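Putative sodium:solute symporter (Proteus mirabilis, PDB 5NV9) couples the inward sodium gradient to the uptake of the sialic acid N-acetylneuraminic acid across the bacterial inner membrane. Local coordinates at residues L84-L89 with L280-P285. Sequence-based numbering, arbitrary orientation.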
loop_
_atom_site.group_PDB
_atom_site.type_symbol
_atom_site.label_atom_id
_atom_site.label_comp_id
_atom_site.label_asym_id
_atom_site.label_seq_id
_atom_site.Cartn_x
_atom_site.Cartn_y
_atom_site.Cartn_z
ATOM N N LEU A 84 3.422 11.729 -9.450
ATOM C CA LEU A 84 2.687 11.019 -10.513
ATOM C C LEU A 84 1.417 10.386 -9.946
ATOM O O LEU A 84 0.512 10.156 -10.660
ATOM C CB LEU A 84 3.523 9.919 -11.150
ATOM C CG LEU A 84 4.716 10.452 -11.944
ATOM C CD1 LEU A 84 5.637 9.320 -12.437
ATOM C CD2 LEU A 84 4.245 11.320 -13.092
ATOM N N ALA A 85 1.400 10.106 -8.657
ATOM C CA ALA A 85 0.282 9.442 -7.963
ATOM C C ALA A 85 -0.812 10.463 -7.769
ATOM O O ALA A 85 -1.991 10.108 -7.722
ATOM C CB ALA A 85 0.723 8.892 -6.624
ATOM N N ILE A 86 -0.423 11.728 -7.638
ATOM C CA ILE A 86 -1.406 12.796 -7.573
ATOM C C ILE A 86 -1.893 13.123 -8.985
ATOM O O ILE A 86 -3.086 13.257 -9.198
ATOM C CB ILE A 86 -0.820 14.044 -6.921
ATOM C CG1 ILE A 86 -0.384 13.721 -5.503
ATOM C CG2 ILE A 86 -1.786 15.234 -6.989
ATOM C CD1 ILE A 86 0.392 14.858 -4.873
ATOM N N ALA A 87 -0.970 13.253 -9.939
ATOM C CA ALA A 87 -1.339 13.590 -11.306
ATOM C C ALA A 87 -2.351 12.666 -11.971
ATOM O O ALA A 87 -3.109 13.099 -12.811
ATOM C CB ALA A 87 -0.093 13.646 -12.168
ATOM N N ILE A 88 -2.365 11.383 -11.648
ATOM C CA ILE A 88 -3.380 10.497 -12.231
ATOM C C ILE A 88 -4.762 10.589 -11.576
ATOM O O ILE A 88 -5.724 10.109 -12.169
ATOM C CB ILE A 88 -2.966 9.002 -12.213
ATOM C CG1 ILE A 88 -2.736 8.509 -10.805
ATOM C CG2 ILE A 88 -1.706 8.778 -13.071
ATOM C CD1 ILE A 88 -2.950 7.029 -10.634
ATOM N N LEU A 89 -4.896 11.196 -10.389
ATOM C CA LEU A 89 -6.186 11.174 -9.668
ATOM C C LEU A 89 -7.426 11.713 -10.410
ATOM O O LEU A 89 -8.490 11.144 -10.263
ATOM C CB LEU A 89 -6.086 11.822 -8.257
ATOM C CG LEU A 89 -5.165 11.065 -7.279
ATOM C CD1 LEU A 89 -4.998 11.731 -5.911
ATOM C CD2 LEU A 89 -5.564 9.605 -7.114
ATOM N N LEU A 280 -2.101 15.121 1.335
ATOM C CA LEU A 280 -1.160 14.351 2.150
ATOM C C LEU A 280 0.052 13.853 1.368
ATOM O O LEU A 280 1.191 13.909 1.868
ATOM C CB LEU A 280 -1.870 13.178 2.864
ATOM C CG LEU A 280 -2.794 13.626 3.996
ATOM C CD1 LEU A 280 -3.782 12.519 4.409
ATOM C CD2 LEU A 280 -1.945 14.041 5.201
ATOM N N VAL A 281 -0.181 13.380 0.123
ATOM C CA VAL A 281 0.849 12.843 -0.695
ATOM C C VAL A 281 1.766 13.985 -1.181
ATOM O O VAL A 281 2.962 13.790 -1.407
ATOM C CB VAL A 281 0.242 12.018 -1.859
ATOM C CG1 VAL A 281 1.321 11.579 -2.815
ATOM C CG2 VAL A 281 -0.490 10.799 -1.316
ATOM N N ALA A 282 1.199 15.168 -1.375
ATOM C CA ALA A 282 2.000 16.306 -1.789
ATOM C C ALA A 282 2.922 16.849 -0.661
ATOM O O ALA A 282 3.909 17.516 -0.948
ATOM C CB ALA A 282 1.090 17.423 -2.308
ATOM N N ILE A 283 2.635 16.554 0.596
ATOM C CA ILE A 283 3.329 17.200 1.714
ATOM C C ILE A 283 4.113 16.209 2.542
ATOM O O ILE A 283 5.330 16.343 2.711
ATOM C CB ILE A 283 2.348 17.942 2.623
ATOM C CG1 ILE A 283 1.675 19.031 1.852
ATOM C CG2 ILE A 283 3.080 18.544 3.814
ATOM C CD1 ILE A 283 2.610 19.941 1.102
ATOM N N ILE A 284 3.470 15.141 2.967
ATOM C CA ILE A 284 4.145 14.182 3.876
ATOM C C ILE A 284 5.403 13.396 3.385
ATOM O O ILE A 284 6.402 13.410 4.089
ATOM C CB ILE A 284 3.093 13.337 4.621
ATOM C CG1 ILE A 284 2.201 14.282 5.475
ATOM C CG2 ILE A 284 3.706 12.273 5.522
ATOM C CD1 ILE A 284 2.899 15.200 6.491
ATOM N N PRO A 285 5.356 12.669 2.211
ATOM C CA PRO A 285 6.510 11.952 1.653
ATOM C C PRO A 285 7.768 12.766 1.568
ATOM O O PRO A 285 8.864 12.223 1.778
ATOM C CB PRO A 285 6.030 11.572 0.236
ATOM C CG PRO A 285 4.594 11.277 0.512
ATOM C CD PRO A 285 4.159 12.389 1.422
#
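Ile86 reaches across to Val281 and Ala282 with the longer branch of its side chain, and this one residue supplies most of the surface that segment 84-89 buries against segment 280-285. Its CG1 lies beside the backbone N, chi1 -61°, and chi2 of 171° extends the branch, carrying CD1 out to the facing helix. There CD1 settles on the backbone of Ala282, 3.6 Å from its N, and touches the methyl CB of the same residue at 3.7 Å. One bond further back, Ile86 CG1 meets Val281 CG1 at 3.8 Å. The two side chains run past each other in opposite directions, and Val281 CB lies 4.1 Å from both Ile86 CG1 and Ile86 CD1. The side-chain pairs are apolar van der Waals contacts, whereas the approach to Ala282 N is a methyl lying against the backbone; the CA atoms of Ile86 and Val281 stay 7.2 Å apart.

In the LeuT fold of this symporter, the contact joins two transmembrane helices, 80-87 and 267-301, beside the substrate site. Val281 takes part in the helix contact and in the sugar pocket: its side chain packs on Ile86 and lies about 4 Å (nearest atoms) from the bound N-acetyl-beta-neuraminic acid, while also touching Gln82, another pocket residue, and Phe55 of helix 47-58. This is consistent with Ile86 backing the pocket residue Val281. The same two helices are also linked by a hydrogen bond between Tyr83 OH and Ala282 O. Shortly after Val281 and Ala282, helix 267-301 is kinked at Pro285, whose N makes no bond to the preceding turn.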